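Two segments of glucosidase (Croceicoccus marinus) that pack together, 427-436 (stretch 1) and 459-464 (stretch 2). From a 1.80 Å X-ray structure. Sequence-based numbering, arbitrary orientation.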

# COMPACT_ATOMS: atom_id res chain seq x y z
N GLU A 427 -11.28 -24.47 -13.53
CA GLU A 427 -10.84 -25.85 -13.34
C GLU A 427 -9.48 -25.86 -12.64
O GLU A 427 -8.50 -25.34 -13.17
N ILE A 428 -9.43 -26.47 -11.46
CA ILE A 428 -8.20 -26.60 -10.70
C ILE A 428 -7.77 -28.06 -10.77
O ILE A 428 -8.50 -28.95 -10.33
N GLY A 429 -6.60 -28.30 -11.33
CA GLY A 429 -6.10 -29.66 -11.43
C GLY A 429 -4.87 -29.89 -10.58
O GLY A 429 -4.25 -28.94 -10.10
N HIS A 430 -4.53 -31.17 -10.37
CA HIS A 430 -3.31 -31.58 -9.68
C HIS A 430 -3.23 -31.00 -8.26
O HIS A 430 -2.19 -30.47 -7.85
N LEU A 431 -4.32 -31.10 -7.51
CA LEU A 431 -4.28 -30.68 -6.11
C LEU A 431 -3.11 -31.39 -5.43
O LEU A 431 -2.94 -32.60 -5.62
N PRO A 432 -2.26 -30.66 -4.69
CA PRO A 432 -0.93 -31.21 -4.36
C PRO A 432 -0.96 -32.30 -3.31
O PRO A 432 -0.00 -33.08 -3.23
N TRP A 433 -2.01 -32.37 -2.50
CA TRP A 433 -2.14 -33.43 -1.51
C TRP A 433 -2.82 -34.68 -2.08
O TRP A 433 -3.08 -35.62 -1.33
N GLY A 434 -3.11 -34.69 -3.37
CA GLY A 434 -3.63 -35.88 -4.02
C GLY A 434 -5.13 -35.85 -4.22
O GLY A 434 -5.78 -34.80 -4.25
N ASP A 435 -5.70 -37.05 -4.35
CA ASP A 435 -7.09 -37.20 -4.74
C ASP A 435 -8.00 -37.50 -3.56
O ASP A 435 -9.13 -37.97 -3.76
N GLY A 436 -7.54 -37.24 -2.33
CA GLY A 436 -8.34 -37.48 -1.15
C GLY A 436 -9.36 -36.39 -0.89
O GLY A 436 -9.64 -35.55 -1.75
N GLY A 459 -15.42 -32.69 -1.12
CA GLY A 459 -15.41 -33.62 -2.22
C GLY A 459 -14.10 -34.37 -2.23
O GLY A 459 -13.27 -34.23 -1.32
N ARG A 460 -13.92 -35.17 -3.27
CA ARG A 460 -12.72 -35.97 -3.45
C ARG A 460 -12.20 -35.78 -4.87
O ARG A 460 -12.87 -35.19 -5.72
N GLY A 461 -11.02 -36.30 -5.12
CA GLY A 461 -10.40 -36.17 -6.43
C GLY A 461 -9.33 -35.10 -6.43
O GLY A 461 -9.33 -34.17 -5.61
N SER A 462 -8.39 -35.23 -7.35
CA SER A 462 -7.31 -34.26 -7.45
C SER A 462 -7.67 -33.06 -8.32
O SER A 462 -6.87 -32.12 -8.42
N SER A 463 -8.85 -33.06 -8.93
CA SER A 463 -9.33 -31.94 -9.70
C SER A 463 -10.65 -31.45 -9.12
O SER A 463 -11.43 -32.23 -8.57
N VAL A 464 -10.89 -30.15 -9.26
CA VAL A 464 -12.15 -29.56 -8.84
C VAL A 464 -12.54 -28.50 -9.86
O VAL A 464 -11.69 -27.77 -10.38

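The two stretches run antiparallel, and their contact rests on a backbone frame filled by a small apolar cluster at one end and edged by polar side chains and water. At the start of stretch 1, Glu427 points its CA-to-CB bond sideways and extends in a t, t conformation with chi3 near -9°. Its carboxylate does not touch stretch 2 directly; instead water 1 donates a proton to OE2 of Glu427 (2.7 Å) and also hydrogen-bonds to OG of Ser463 at 2.7 Å, tying the two side chains together.

Ile428 pairs with Val464 in an antiparallel bridge, with hydrogen bonds from Ile428 N to Val464 O (2.8 Å) and from Val464 N to Ile428 O (2.9 Å). This register puts both side chains on the same face of the sheet. Ile428 takes chi1 m with chi2 at 105°, between wells, while Val464 is p; the closest approach of their side chains is 3.7 Å, from Ile428 CB to Val464 CG1. The carbonyl of Ile428 also receives a CA-H...O contact from Ser463, 3.2 Å from O of Ile428 to CA of Ser463.

Gly429 has no side chain, and its CA lies 3.5 Å from OG of Ser463, whose rotamer is m. His430 points away from stretch 2, with chi1 m and chi2 near -72°, so its imidazole takes no part in the contact. Its backbone does: water 2 accepts a hydrogen bond from N of His430 (2.9 Å) and bonds to OG of Ser463 (2.7 Å) and OG of Ser462 (3.2 Å), the latter side chain being p. One water thus gathers both serine hydroxyls beside the chain of stretch 1.

Leu431 is the residue of the loop that points toward stretch 2. Held by a hydrogen bond from its N to O of Ser462 (2.9 Å), it adopts m, t and extends the apolar patch begun by Ile428: its CD1 lies 4.2 Å from CG1 of Val464 and 3.8 Å from O of Gly461. A type I turn from Leu431 to Gly434 follows, in which Pro432 points away. Trp433, with chi1 p and chi2 near 80°, starts sideways but brings its indole end nearer. It reaches stretch 2 through water 3, which accepts from NE1 of Trp433 (2.9 Å) and lies within hydrogen-bonding distance of O of Gly461 (2.9 Å) and O of Gly436 (2.6 Å).

Beyond the turn the chains close again. Asp435, with chi1 p, points sideways, its CB 4.2 Å from CB of Ser462, while its O accepts a hydrogen bond from Gly461 N at 2.9 Å. Its carboxylate only approaches Arg460: OD1 of Asp435 is 4.6 Å from NH2 of Arg460 and well out of the guanidinium plane, so the attraction is one of charge alone. Arg460, m, t, p with chi4 near -91°, lays one face of its guanidinium against O of Asp435 and CA of the side-chain-free Gly436.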

# COMPACT_ATOMS: atom_id res chain seq x y z
CB GLU A 427 -10.76 -26.60 -14.67
CG GLU A 427 -10.25 -28.03 -14.51
CD GLU A 427 -10.69 -28.96 -15.62
OE1 GLU A 427 -11.54 -28.58 -16.45
OE2 GLU A 427 -10.18 -30.10 -15.66
CB ILE A 428 -8.38 -26.16 -9.24
CG1 ILE A 428 -9.01 -24.77 -9.15
CG2 ILE A 428 -7.04 -26.17 -8.54
CD1 ILE A 428 -10.47 -24.77 -8.73
CB HIS A 430 -2.08 -31.19 -10.49
CG HIS A 430 -2.06 -31.77 -11.86
ND1 HIS A 430 -1.83 -33.11 -12.10
CD2 HIS A 430 -2.26 -31.20 -13.07
CE1 HIS A 430 -1.88 -33.33 -13.40
NE2 HIS A 430 -2.14 -32.19 -14.01
CB LEU A 431 -5.59 -30.99 -5.39
CG LEU A 431 -6.79 -30.13 -5.82
CD1 LEU A 431 -8.08 -30.57 -5.13
CD2 LEU A 431 -6.51 -28.66 -5.56
CB PRO A 432 -0.15 -29.99 -3.87
CG PRO A 432 -1.20 -29.04 -3.37
CD PRO A 432 -2.43 -29.28 -4.23
CB TRP A 433 -2.93 -32.91 -0.30
CG TRP A 433 -4.23 -32.32 -0.70
CD1 TRP A 433 -5.37 -32.99 -1.00
CD2 TRP A 433 -4.53 -30.93 -0.86
NE1 TRP A 433 -6.37 -32.10 -1.33
CE2 TRP A 433 -5.87 -30.83 -1.26
CE3 TRP A 433 -3.78 -29.75 -0.71
CZ2 TRP A 433 -6.49 -29.61 -1.51
CZ3 TRP A 433 -4.40 -28.54 -0.94
CH2 TRP A 433 -5.74 -28.48 -1.34
CB ASP A 435 -7.22 -38.28 -5.82
CG ASP A 435 -6.84 -39.66 -5.32
OD1 ASP A 435 -6.57 -39.84 -4.11
OD2 ASP A 435 -6.82 -40.59 -6.16
CB ARG A 460 -12.98 -37.45 -3.16
CG ARG A 460 -13.35 -37.78 -1.71
CD ARG A 460 -13.45 -39.29 -1.48
NE ARG A 460 -12.17 -39.87 -1.07
CZ ARG A 460 -11.26 -40.36 -1.91
NH1 ARG A 460 -11.48 -40.34 -3.22
NH2 ARG A 460 -10.13 -40.87 -1.45
CB SER A 462 -6.04 -34.93 -7.98
OG SER A 462 -6.28 -35.46 -9.27
CB SER A 463 -9.54 -32.29 -11.18
OG SER A 463 -8.30 -32.41 -11.85
CB VAL A 464 -12.04 -28.97 -7.41
CG1 VAL A 464 -10.79 -28.15 -7.28
CG2 VAL A 464 -13.27 -28.12 -7.09
O HOH W 1 -8.12 -30.73 -14.01
O HOH W 2 -5.77 -33.47 -11.66
O HOH W 3 -8.26 -33.69 -2.93